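Local coordinates for PKS_KS domain-containing protein (Photorhabdus luminescens subsp. laumondii, PDB 6SMO) that probably acts as a 3-oxoacyl-[acyl-carrier-protein] synthase, extending carrier-bound acyl chains by condensation, and here holds a polyketone ligand in its pocket, at residues B[36-41]-B[45-50]; B[70-75]-B[234-239]; B[129-134]-B[224-229]; B[307-312]-B[347-352]; B[314-317]-B[322-325]. All blocks are in the same frame, centred on the assembly; numbering follows the deposited sequence.

Interaction 1: B[36-41]-B[45-50]; sequences VVAPTG and NEFWNN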
# COMPACT_ATOMS: atom_id res chain seq x y z
N VAL B 36 -19.72 3.39 7.69
CA VAL B 36 -19.57 2.47 6.52
C VAL B 36 -20.43 2.98 5.35
O VAL B 36 -21.59 3.37 5.59
CB VAL B 36 -19.92 1.02 6.91
CG1 VAL B 36 -21.33 0.88 7.45
CG2 VAL B 36 -19.70 0.06 5.75
N VAL B 37 -19.84 2.97 4.15
CA VAL B 37 -20.53 3.13 2.84
C VAL B 37 -20.24 1.85 2.03
O VAL B 37 -19.13 1.76 1.48
CB VAL B 37 -20.06 4.39 2.09
CG1 VAL B 37 -20.74 4.54 0.74
CG2 VAL B 37 -20.25 5.65 2.93
N ALA B 38 -21.19 0.91 2.00
CA ALA B 38 -21.02 -0.43 1.39
C ALA B 38 -22.17 -0.71 0.42
O ALA B 38 -23.23 -0.09 0.52
CB ALA B 38 -20.95 -1.48 2.47
N PRO B 39 -21.98 -1.63 -0.55
CA PRO B 39 -23.06 -2.04 -1.46
C PRO B 39 -24.25 -2.71 -0.74
O PRO B 39 -25.35 -2.63 -1.26
CB PRO B 39 -22.39 -3.05 -2.40
CG PRO B 39 -20.92 -2.72 -2.31
CD PRO B 39 -20.71 -2.30 -0.87
N THR B 40 -23.99 -3.35 0.41
CA THR B 40 -25.02 -4.01 1.26
C THR B 40 -25.86 -2.94 1.98
O THR B 40 -27.06 -3.20 2.19
CB THR B 40 -24.38 -4.98 2.26
OG1 THR B 40 -23.24 -4.36 2.84
CG2 THR B 40 -23.98 -6.29 1.62
N GLY B 41 -25.27 -1.80 2.33
CA GLY B 41 -25.98 -0.66 2.95
C GLY B 41 -25.06 0.51 3.25
O GLY B 41 -23.89 0.27 3.59
N ASN B 45 -26.92 1.27 10.50
CA ASN B 45 -28.26 0.66 10.70
C ASN B 45 -28.65 -0.15 9.46
O ASN B 45 -29.02 -1.33 9.62
CB ASN B 45 -29.32 1.71 11.04
CG ASN B 45 -29.06 2.44 12.34
OD1 ASN B 45 -28.42 1.89 13.24
ND2 ASN B 45 -29.53 3.67 12.44
N GLU B 46 -28.57 0.46 8.27
CA GLU B 46 -28.95 -0.16 6.97
C GLU B 46 -27.97 -1.29 6.64
O GLU B 46 -28.43 -2.36 6.20
CB GLU B 46 -28.99 0.88 5.86
CG GLU B 46 -29.66 0.39 4.59
CD GLU B 46 -29.49 1.30 3.38
OE1 GLU B 46 -29.24 0.78 2.28
OE2 GLU B 46 -29.62 2.54 3.55
N PHE B 47 -26.67 -1.05 6.84
CA PHE B 47 -25.56 -2.00 6.55
C PHE B 47 -25.79 -3.32 7.31
O PHE B 47 -25.68 -4.39 6.69
CB PHE B 47 -24.21 -1.39 6.92
CG PHE B 47 -23.03 -2.33 6.81
CD1 PHE B 47 -22.55 -2.72 5.57
CD2 PHE B 47 -22.40 -2.81 7.94
CE1 PHE B 47 -21.47 -3.58 5.46
CE2 PHE B 47 -21.32 -3.67 7.84
CZ PHE B 47 -20.86 -4.05 6.60
N TRP B 48 -26.08 -3.23 8.62
CA TRP B 48 -26.23 -4.41 9.52
C TRP B 48 -27.45 -5.24 9.12
O TRP B 48 -27.30 -6.47 8.99
CB TRP B 48 -26.33 -3.98 10.99
CG TRP B 48 -26.65 -5.13 11.90
CD1 TRP B 48 -27.82 -5.37 12.54
CD2 TRP B 48 -25.78 -6.23 12.21
NE1 TRP B 48 -27.74 -6.54 13.25
CE2 TRP B 48 -26.50 -7.09 13.07
CE3 TRP B 48 -24.47 -6.57 11.86
CZ2 TRP B 48 -25.94 -8.26 13.59
CZ3 TRP B 48 -23.92 -7.73 12.37
CH2 TRP B 48 -24.65 -8.56 13.22
N ASN B 49 -28.61 -4.59 8.95
CA ASN B 49 -29.92 -5.25 8.65
C ASN B 49 -29.78 -6.17 7.44
O ASN B 49 -30.29 -7.30 7.51
CB ASN B 49 -31.03 -4.22 8.42
CG ASN B 49 -31.45 -3.49 9.68
OD1 ASN B 49 -31.34 -4.03 10.78
ND2 ASN B 49 -31.94 -2.27 9.53
N ASN B 50 -29.11 -5.71 6.38
CA ASN B 50 -28.98 -6.43 5.09
C ASN B 50 -28.06 -7.65 5.26
O ASN B 50 -28.45 -8.74 4.77
CB ASN B 50 -28.52 -5.50 3.96
CG ASN B 50 -29.61 -4.55 3.51
OD1 ASN B 50 -29.40 -3.34 3.47
ND2 ASN B 50 -30.77 -5.08 3.17
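Phe47 turns its ring beneath Val36, whose CG2 lies over one face in a CH-pi contact, 4.1 Å from the ring centroid and only 14° off the ring normal. The second methyl works nearer the root of the same side chain, with Val36 CG1 3.7 Å from Phe47 CG, and the two side chains meet at about a right angle. With CG anti to the backbone N (chi1 174°), Phe47 leans out from its helix into the bend made by 36-41. Ala38 CB approaches the ring obliquely at 3.7 Å from Phe47 CE1, and Thr40 OG1 comes up to the same two ring carbons, CD1 and CE1, also obliquely.

Where the turn comes back, backbone replaces side chain. Gly41 CA comes within 3.9 Å of Phe47 CA, and Gly41 O rests on Phe47 CB at 3.7 Å. Glu46 sends its extended chain past the glycine, placing OE1 3.6 Å from Gly41 CA. The turn is closed internally by Ala38 N to Gly41 O (3.2 Å), with a weak return bond from Gly41 N to Ala38 O. Helix 372-388 adds Ile377 and Ala381 to the packing of Phe47, which is buried. What results is a local strand-turn-helix unit: strand 29-37 of the central mixed sheet passes through a tight turn into helix 44-53, within the N-terminal half of the thiolase-like ketosynthase fold.

Interaction 2: B[70-75]-B[234-239]; sequences FKSGAI and GALSSR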
# COMPACT_ATOMS: atom_id res chain seq x y z
N PHE B 70 -15.47 -7.38 -21.43
CA PHE B 70 -15.09 -8.15 -20.22
C PHE B 70 -16.06 -9.33 -20.05
O PHE B 70 -17.26 -9.17 -20.36
CB PHE B 70 -15.12 -7.27 -18.97
CG PHE B 70 -14.27 -6.02 -19.02
CD1 PHE B 70 -12.99 -6.04 -19.55
CD2 PHE B 70 -14.75 -4.82 -18.51
CE1 PHE B 70 -12.21 -4.89 -19.59
CE2 PHE B 70 -13.97 -3.67 -18.55
CZ PHE B 70 -12.70 -3.71 -19.09
N LYS B 71 -15.56 -10.47 -19.57
CA LYS B 71 -16.35 -11.70 -19.31
C LYS B 71 -17.16 -11.54 -18.02
O LYS B 71 -18.16 -12.26 -17.86
CB LYS B 71 -15.42 -12.92 -19.24
CG LYS B 71 -14.72 -13.27 -20.55
CD LYS B 71 -13.60 -14.27 -20.40
CE LYS B 71 -14.08 -15.69 -20.24
NZ LYS B 71 -12.97 -16.62 -19.94
N SER B 72 -16.75 -10.63 -17.13
CA SER B 72 -17.43 -10.30 -15.85
C SER B 72 -18.74 -9.55 -16.13
O SER B 72 -18.75 -8.71 -17.05
CB SER B 72 -16.53 -9.49 -14.95
OG SER B 72 -17.18 -9.19 -13.72
N GLY B 73 -19.79 -9.86 -15.37
CA GLY B 73 -21.11 -9.20 -15.45
C GLY B 73 -21.73 -8.98 -14.08
O GLY B 73 -22.97 -8.98 -13.99
N ALA B 74 -20.90 -8.79 -13.04
CA ALA B 74 -21.31 -8.55 -11.64
C ALA B 74 -20.34 -7.56 -10.98
O ALA B 74 -19.12 -7.70 -11.19
CB ALA B 74 -21.34 -9.86 -10.89
N ILE B 75 -20.88 -6.60 -10.22
CA ILE B 75 -20.10 -5.60 -9.43
C ILE B 75 -20.83 -5.31 -8.11
O ILE B 75 -22.06 -5.48 -8.07
CB ILE B 75 -19.86 -4.30 -10.23
CG1 ILE B 75 -21.14 -3.79 -10.88
CG2 ILE B 75 -18.74 -4.49 -11.25
CD1 ILE B 75 -21.09 -2.33 -11.29
N GLY B 234 -7.07 -12.35 -14.82
CA GLY B 234 -7.94 -13.54 -14.69
C GLY B 234 -8.27 -13.84 -13.24
O GLY B 234 -8.37 -15.03 -12.89
N ALA B 235 -8.43 -12.80 -12.42
CA ALA B 235 -8.74 -12.88 -10.97
C ALA B 235 -10.25 -12.67 -10.73
O ALA B 235 -10.72 -13.08 -9.65
CB ALA B 235 -7.92 -11.86 -10.22
N LEU B 236 -10.96 -12.07 -11.69
CA LEU B 236 -12.43 -11.82 -11.62
C LEU B 236 -13.19 -13.08 -12.03
O LEU B 236 -12.66 -13.87 -12.83
CB LEU B 236 -12.79 -10.64 -12.53
CG LEU B 236 -13.26 -9.37 -11.82
CD1 LEU B 236 -12.21 -8.86 -10.85
CD2 LEU B 236 -13.61 -8.29 -12.83
N SER B 237 -14.40 -13.25 -11.48
CA SER B 237 -15.36 -14.33 -11.83
C SER B 237 -15.82 -14.15 -13.28
O SER B 237 -16.29 -13.04 -13.61
CB SER B 237 -16.53 -14.35 -10.88
OG SER B 237 -17.36 -15.48 -11.11
N SER B 238 -15.69 -15.19 -14.11
CA SER B 238 -15.93 -15.15 -15.58
C SER B 238 -16.84 -16.29 -16.05
O SER B 238 -17.05 -16.40 -17.27
CB SER B 238 -14.61 -15.17 -16.32
OG SER B 238 -13.89 -16.36 -16.03
N ARG B 239 -17.38 -17.11 -15.13
CA ARG B 239 -18.24 -18.27 -15.48
C ARG B 239 -19.65 -17.77 -15.79
O ARG B 239 -20.11 -16.82 -15.12
CB ARG B 239 -18.22 -19.34 -14.37
CG ARG B 239 -18.95 -18.96 -13.09
CD ARG B 239 -18.97 -20.13 -12.11
NE ARG B 239 -19.95 -19.96 -11.04
CZ ARG B 239 -19.75 -19.29 -9.91
NH1 ARG B 239 -18.59 -18.69 -9.67
NH2 ARG B 239 -20.72 -19.22 -9.01
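Ser237 OG is gripped by Asp256 OD1 through a hydrogen bond and by Ala247 O through a weak one, while the carbonyl oxygen of the same residue, Ser237 O, rests 3.7 Å from Ser72 CA. Asp256 also receives Ser238 N and pairs with Arg239 in a salt bridge, so one carboxylate pins three successive residues of 234-239. This loop follows helix 224-233 of the ketosynthase fold, which ends in a Schellman motif with Gly234 at C-prime. The facing loop is held by a residue of that same helix: Glu231 accepts a hydrogen bond from Lys71 N and a weaker one from Ser72 N.

Between two loops anchored in this way, the direct contact is van der Waals, with no hydrogen bond across it. Ser72 OG, swung anti to the backbone N (chi1 -179°), comes alongside a methyl of the buried Leu236, whose side chain also packs on Ile227 and Phe230. Further out, Lys71 runs past Ser238, bending at chi3 so that CE as well as CB meets Ser238 CB; its NZ makes a weak hydrogen bond to another protein chain. The nearest approach of this outer pair is Lys71 CB to Ser238 CB at 3.8 Å.

Interaction 3: B[129-134]-B[224-229]; sequences TAIADA and PLSIGS. With LKZ (3,5,7,9,11-pentakis(oxidanylidene)dodecanal), chain H.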
# COMPACT_ATOMS: atom_id res chain seq x y z
N THR B 129 -5.80 2.98 1.12
CA THR B 129 -6.36 2.75 -0.23
C THR B 129 -5.38 1.91 -1.06
O THR B 129 -4.17 2.02 -0.80
CB THR B 129 -6.67 4.08 -0.93
OG1 THR B 129 -7.52 3.81 -2.05
CG2 THR B 129 -5.43 4.82 -1.40
N ALA B 130 -5.89 1.15 -2.02
CA ALA B 130 -5.05 0.34 -2.92
C ALA B 130 -4.74 1.14 -4.20
O ALA B 130 -3.58 1.13 -4.61
CB ALA B 130 -5.74 -0.96 -3.21
N ILE B 131 -5.74 1.83 -4.77
CA ILE B 131 -5.52 2.58 -6.05
C ILE B 131 -5.93 4.06 -5.92
O ILE B 131 -5.79 4.77 -6.91
CB ILE B 131 -6.28 1.94 -7.23
CG1 ILE B 131 -7.71 2.45 -7.32
CG2 ILE B 131 -6.24 0.43 -7.16
CD1 ILE B 131 -8.67 1.48 -7.94
N ALA B 132 -6.46 4.47 -4.77
CA ALA B 132 -6.90 5.86 -4.51
C ALA B 132 -7.87 6.30 -5.62
O ALA B 132 -8.78 5.52 -5.94
CB ALA B 132 -5.70 6.77 -4.39
N ASP B 133 -7.68 7.50 -6.20
CA ASP B 133 -8.56 8.09 -7.24
C ASP B 133 -8.02 7.73 -8.63
O ASP B 133 -7.73 8.65 -9.41
CB ASP B 133 -8.70 9.60 -7.04
CG ASP B 133 -9.80 10.24 -7.88
OD1 ASP B 133 -10.86 9.61 -8.03
OD2 ASP B 133 -9.58 11.36 -8.37
N ALA B 134 -7.91 6.42 -8.92
CA ALA B 134 -7.46 5.88 -10.22
C ALA B 134 -8.46 6.23 -11.32
O ALA B 134 -8.02 6.48 -12.46
CB ALA B 134 -7.25 4.39 -10.12
N PRO B 224 -13.02 1.27 -15.84
CA PRO B 224 -12.54 0.28 -16.81
C PRO B 224 -11.10 -0.21 -16.60
O PRO B 224 -10.85 -1.39 -16.78
CB PRO B 224 -12.63 1.02 -18.16
CG PRO B 224 -13.69 2.08 -17.93
CD PRO B 224 -13.52 2.49 -16.48
N LEU B 225 -10.19 0.71 -16.24
CA LEU B 225 -8.74 0.42 -16.01
C LEU B 225 -8.61 -0.62 -14.88
O LEU B 225 -7.98 -1.66 -15.12
CB LEU B 225 -8.01 1.74 -15.71
CG LEU B 225 -6.83 1.70 -14.74
CD1 LEU B 225 -5.75 0.72 -15.18
CD2 LEU B 225 -6.23 3.09 -14.59
N SER B 226 -9.22 -0.35 -13.72
CA SER B 226 -9.17 -1.22 -12.51
C SER B 226 -9.81 -2.58 -12.80
O SER B 226 -9.17 -3.60 -12.50
CB SER B 226 -9.82 -0.54 -11.33
OG SER B 226 -9.83 -1.39 -10.20
N ILE B 227 -11.02 -2.59 -13.37
CA ILE B 227 -11.79 -3.84 -13.67
C ILE B 227 -11.05 -4.62 -14.77
O ILE B 227 -10.93 -5.85 -14.64
CB ILE B 227 -13.25 -3.52 -14.05
CG1 ILE B 227 -14.00 -2.84 -12.89
CG2 ILE B 227 -13.97 -4.78 -14.53
CD1 ILE B 227 -15.45 -2.55 -13.17
N GLY B 228 -10.59 -3.91 -15.81
CA GLY B 228 -9.84 -4.49 -16.95
C GLY B 228 -8.51 -5.10 -16.52
O GLY B 228 -8.13 -6.13 -17.11
N SER B 229 -7.84 -4.49 -15.54
CA SER B 229 -6.53 -4.95 -14.99
C SER B 229 -6.68 -6.35 -14.37
O SER B 229 -5.85 -7.22 -14.69
CB SER B 229 -5.99 -3.97 -13.98
OG SER B 229 -6.83 -3.89 -12.84
C4 LKZ H . -4.99 -2.25 -10.76
C5 LKZ H . -3.94 -2.04 -9.70
C6 LKZ H . -4.43 -1.81 -8.27
C7 LKZ H . -4.07 -3.02 -7.43
C8 LKZ H . -4.36 -3.03 -5.93
C10 LKZ H . -5.64 -7.68 -3.91
C22 LKZ H . -5.20 -0.94 -11.49
C11 LKZ H . -6.91 -7.00 -3.47
O19 LKZ H . -8.00 -7.29 -3.93
C3 LKZ H . -4.69 -6.52 -4.16
O23 LKZ H . -3.60 -6.49 -3.62
C2 LKZ H . -5.22 -5.34 -4.99
C9 LKZ H . -4.06 -4.44 -5.42
O20 LKZ H . -2.92 -4.85 -5.45
O21 LKZ H . -3.59 -3.99 -7.97
O22 LKZ H . -2.76 -2.01 -10.00
O24 LKZ H . -4.63 -0.67 -12.53
C23 LKZ H . -6.17 0.02 -10.83
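Ser226 and Ile131 face each other across the ligand pocket, and their side chains meet where Ile131 CD1 comes within 3.8 Å of Ser226 OG. The serine hydroxyl stands anti to its own backbone nitrogen (chi1 177°), which carries it toward the isoleucine; a weak hydrogen bond to Pro221 O occupies its polar end. Ile131 CD1, reaching toward the helix, also comes near C23 of the bound pentaoxododecanal, while Ile131 CG2 lies against the ligand chain at C6 and at C23, the latter 3.7 Å away. From the helix side Ser226 CA lies 3.7 Å from that same C23, so the end of the ligand is wedged between the two residues.

Leu225 extends the helix side of the pocket: its CD1 lies beside ligand O24, and its CD2 looks across at Ala134 O from 4.4 Å. The peptide nitrogens of Ala130 and Ile131 are both hydrogen-bonded to the carboxylate of Glu219, which fixes the loop behind the pocket. Trp133 and Val114 of a neighbouring ketosynthase-like subunit pack on Ile131 and Leu225, placing the contact at the subunit interface. Within the chain, 129-134 links the central-sheet strand 123-128 to helix 134-144, and its partner is the opening part of helix 224-233.

Interaction 4: B[307-312]-B[347-352]; sequences AMARCI and IKFVLG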
# COMPACT_ATOMS: atom_id res chain seq x y z
N ALA B 307 2.51 -19.07 5.79
CA ALA B 307 2.76 -17.63 6.03
C ALA B 307 1.60 -17.02 6.81
O ALA B 307 1.86 -16.37 7.84
CB ALA B 307 2.98 -16.92 4.71
N MET B 308 0.36 -17.22 6.33
CA MET B 308 -0.88 -16.72 6.97
C MET B 308 -1.01 -17.31 8.38
O MET B 308 -1.42 -16.56 9.29
CB MET B 308 -2.12 -17.10 6.14
CG MET B 308 -3.44 -16.75 6.80
SD MET B 308 -3.58 -15.00 7.24
CE MET B 308 -4.46 -14.36 5.82
N ALA B 309 -0.66 -18.59 8.56
CA ALA B 309 -0.69 -19.32 9.85
C ALA B 309 0.28 -18.66 10.84
O ALA B 309 -0.08 -18.56 12.03
CB ALA B 309 -0.36 -20.78 9.64
N ARG B 310 1.46 -18.25 10.36
CA ARG B 310 2.50 -17.58 11.19
C ARG B 310 2.01 -16.18 11.60
O ARG B 310 2.29 -15.77 12.74
CB ARG B 310 3.84 -17.49 10.44
CG ARG B 310 5.05 -17.41 11.36
CD ARG B 310 6.38 -17.36 10.63
NE ARG B 310 6.89 -16.00 10.49
CZ ARG B 310 6.74 -15.21 9.43
NH1 ARG B 310 7.26 -14.00 9.43
NH2 ARG B 310 6.08 -15.63 8.36
N CYS B 311 1.30 -15.49 10.70
CA CYS B 311 0.73 -14.13 10.91
C CYS B 311 -0.34 -14.17 12.01
O CYS B 311 -0.35 -13.25 12.85
CB CYS B 311 0.13 -13.58 9.62
SG CYS B 311 -0.16 -11.79 9.68
N ILE B 312 -1.21 -15.19 11.99
CA ILE B 312 -2.26 -15.43 13.02
C ILE B 312 -1.58 -15.65 14.38
O ILE B 312 -2.07 -15.10 15.38
CB ILE B 312 -3.17 -16.62 12.64
CG1 ILE B 312 -3.98 -16.34 11.37
CG2 ILE B 312 -4.08 -17.00 13.80
CD1 ILE B 312 -4.47 -17.59 10.67
N ILE B 347 -5.90 -21.81 9.03
CA ILE B 347 -6.70 -21.96 10.28
C ILE B 347 -6.50 -23.38 10.83
O ILE B 347 -6.40 -23.52 12.07
CB ILE B 347 -8.19 -21.63 10.03
CG1 ILE B 347 -8.38 -20.16 9.65
CG2 ILE B 347 -9.04 -22.01 11.23
CD1 ILE B 347 -9.68 -19.88 8.92
N LYS B 348 -6.43 -24.38 9.95
CA LYS B 348 -6.21 -25.81 10.29
C LYS B 348 -4.83 -25.99 10.94
O LYS B 348 -4.71 -26.89 11.79
CB LYS B 348 -6.32 -26.70 9.06
CG LYS B 348 -7.74 -27.15 8.71
CD LYS B 348 -7.78 -28.10 7.53
CE LYS B 348 -9.12 -28.79 7.37
NZ LYS B 348 -9.06 -29.86 6.35
N PHE B 349 -3.83 -25.19 10.55
CA PHE B 349 -2.43 -25.31 11.02
C PHE B 349 -2.29 -24.75 12.44
O PHE B 349 -1.63 -25.39 13.27
CB PHE B 349 -1.46 -24.63 10.06
CG PHE B 349 -0.02 -25.04 10.26
CD1 PHE B 349 0.45 -26.23 9.73
CD2 PHE B 349 0.86 -24.24 10.98
CE1 PHE B 349 1.77 -26.62 9.92
CE2 PHE B 349 2.18 -24.63 11.17
CZ PHE B 349 2.63 -25.81 10.63
N VAL B 350 -2.90 -23.59 12.71
CA VAL B 350 -2.81 -22.87 14.01
C VAL B 350 -3.65 -23.61 15.06
O VAL B 350 -3.07 -24.09 16.05
CB VAL B 350 -3.24 -21.39 13.89
CG1 VAL B 350 -3.20 -20.67 15.23
CG2 VAL B 350 -2.40 -20.64 12.87
N LEU B 351 -4.97 -23.70 14.84
CA LEU B 351 -5.94 -24.28 15.80
C LEU B 351 -5.77 -25.80 15.86
O LEU B 351 -5.75 -26.35 16.98
CB LEU B 351 -7.38 -23.90 15.40
CG LEU B 351 -7.87 -22.53 15.86
CD1 LEU B 351 -7.93 -22.44 17.37
CD2 LEU B 351 -7.01 -21.41 15.29
N GLY B 352 -5.65 -26.45 14.70
CA GLY B 352 -5.47 -27.92 14.58
C GLY B 352 -6.81 -28.63 14.44
O GLY B 352 -7.54 -28.33 13.48
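Segment 307-312 of helix 306-319 and the end of helix 337-350 come nearest at Ala309 and Val350, whose CA atoms lie 5.9 Å apart, close enough for a methyl group to reach the opposing backbone. Val350 does exactly that: its CG2 points at the turn of the neighbouring helix, contacting Ala309 CA and O, and lies 3.8 Å from Ala309 CB. The close approach is consistent with the small side chain of Ala309. The valine methyls touch two residues about one turn apart, Ala309 and Ile312: CG2 reaches both, and CG1, placed anti to the backbone N (chi1 178°), meets Ile312 CG2 at 4.0 Å. These two branched side chains cross obliquely.

On the outer side Phe349 flanks the alanine. Its CD2 stands 3.9 Å from Ala309 CB, the methyl approaching the ring obliquely, and Phe349 CB touches the same methyl. The contact is therefore graded from a buried isoleucine, through alanine and valine, to an exposed aromatic ring. No hydrogen bond crosses it, so shape and apolar burial carry the interface.

Ile312 also packs on Leu422 and Leu424 of strand 420-427, and Met308 reaches strand 431-438, so helix 306-319 is seated against the central sheet. Helix 306-319 connects strands 284-293 and 326-330, and helix 337-350 connects 326-330 to 360-361, each joining parallel strands. Side-by-side helices of successive beta-alpha-beta crossovers, packed on one sheet, are characteristic of the C-terminal half of the thiolase-like fold.

Interaction 5: B[314-317]-B[322-325]; sequences MALK and SPST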
# COMPACT_ATOMS: atom_id res chain seq x y z
N MET B 314 1.48 -14.70 15.44
CA MET B 314 2.19 -13.48 15.90
C MET B 314 1.17 -12.43 16.38
O MET B 314 1.51 -11.66 17.30
CB MET B 314 3.07 -12.88 14.80
CG MET B 314 4.32 -13.70 14.53
SD MET B 314 5.71 -12.71 13.93
CE MET B 314 5.04 -12.10 12.39
N ALA B 315 -0.02 -12.40 15.77
CA ALA B 315 -1.14 -11.49 16.14
C ALA B 315 -1.65 -11.85 17.54
O ALA B 315 -2.00 -10.92 18.30
CB ALA B 315 -2.23 -11.57 15.11
N LEU B 316 -1.71 -13.15 17.87
CA LEU B 316 -2.19 -13.67 19.18
C LEU B 316 -1.15 -13.40 20.27
O LEU B 316 -1.55 -13.05 21.39
CB LEU B 316 -2.50 -15.16 19.06
CG LEU B 316 -3.80 -15.50 18.32
CD1 LEU B 316 -3.79 -16.93 17.82
CD2 LEU B 316 -5.01 -15.25 19.22
N LYS B 317 0.14 -13.56 19.95
CA LYS B 317 1.28 -13.23 20.85
C LYS B 317 1.29 -11.72 21.12
O LYS B 317 1.60 -11.33 22.27
CB LYS B 317 2.63 -13.66 20.25
CG LYS B 317 3.21 -14.95 20.83
CD LYS B 317 2.59 -16.21 20.28
CE LYS B 317 3.25 -17.47 20.82
NZ LYS B 317 2.83 -18.67 20.07
N SER B 322 -4.54 -16.48 24.26
CA SER B 322 -4.37 -17.92 23.90
C SER B 322 -5.25 -18.25 22.69
O SER B 322 -6.37 -17.75 22.60
CB SER B 322 -4.68 -18.81 25.07
OG SER B 322 -4.44 -20.17 24.75
N PRO B 323 -4.78 -19.09 21.74
CA PRO B 323 -5.61 -19.50 20.60
C PRO B 323 -6.89 -20.26 20.98
O PRO B 323 -7.80 -20.30 20.17
CB PRO B 323 -4.69 -20.42 19.78
CG PRO B 323 -3.29 -20.10 20.24
CD PRO B 323 -3.43 -19.68 21.69
N SER B 324 -6.92 -20.84 22.18
CA SER B 324 -8.04 -21.68 22.71
C SER B 324 -9.32 -20.85 22.89
O SER B 324 -10.41 -21.45 22.81
CB SER B 324 -7.64 -22.35 24.00
OG SER B 324 -6.46 -23.12 23.83
N THR B 325 -9.19 -19.54 23.12
CA THR B 325 -10.33 -18.60 23.36
C THR B 325 -10.93 -18.13 22.03
O THR B 325 -12.03 -17.54 22.07
CB THR B 325 -9.90 -17.41 24.22
OG1 THR B 325 -8.70 -16.86 23.65
CG2 THR B 325 -9.66 -17.78 25.66
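Along 314-317 it is Leu316 that reaches across to Pro323, while the residues beside it serve other faces of the helix. Met314 and then Ala315 lie against the sheet, both touching Ala290 of strand 284-293, with Met314 also on Val292 and the Ala315 methyl also on Val434 and Val436 of strand 431-438. One residue on, the helix has turned far enough for Leu316 to face the returning chain. Its CG lies anti to the carbonyl carbon and beside the backbone N (chi1 -76°), which sends the branched end outward: CD1 meets the proline ring at Pro323 CG, 4.0 Å away, with Pro323 CB only slightly farther. The other methyl, Leu316 CD2, looks toward Ser322 O from 4.4 Å, a loose approach. Lys317 then turns its CB away from the contact, and its ammonium makes a long, weak ion pair with Asp313 one turn back.

The partner segment is braced from within. Thr325 OG1 donates to Ser322 O over 2.7 Å, meeting the carbonyl at a C=O...donor angle of 153° with the donor tilted 16° from its plane, and Thr325 N adds a weak bond. Both end on the same carbonyl oxygen, just ahead of the short 3-10 segment 323-325. Thr325 OG1 also has a weak bond to Thr420 OG1, at the start of strand 420-427. One apolar pair thus closes the helix-to-strand connection, from helix 306-319 through a short 3-10 turn into strand 326-330, in the second half of a beta-alpha-beta crossover of the thiolase-like fold.

Along the chain, interaction 1 closes first, interaction 3 lies nested inside the loop of interaction 2, and interaction 5 inside that of interaction 4. The first three belong to the N-terminal half of the ketosynthase and the last two to the C-terminal half. Interactions 2 and 3, with centres about 15 Å apart, touch where Phe70 and Leu236 pack on helix 224-233, so the loops back onto the helix that lines the pocket. Interactions 4 and 5 share helix 306-319; their centres are about 10 Å apart. Interactions 3 and 5 lie on opposite sides of the chain's centre, about 35 Å between centres, so this part of the pocket and the end of helix 306-319 are far apart.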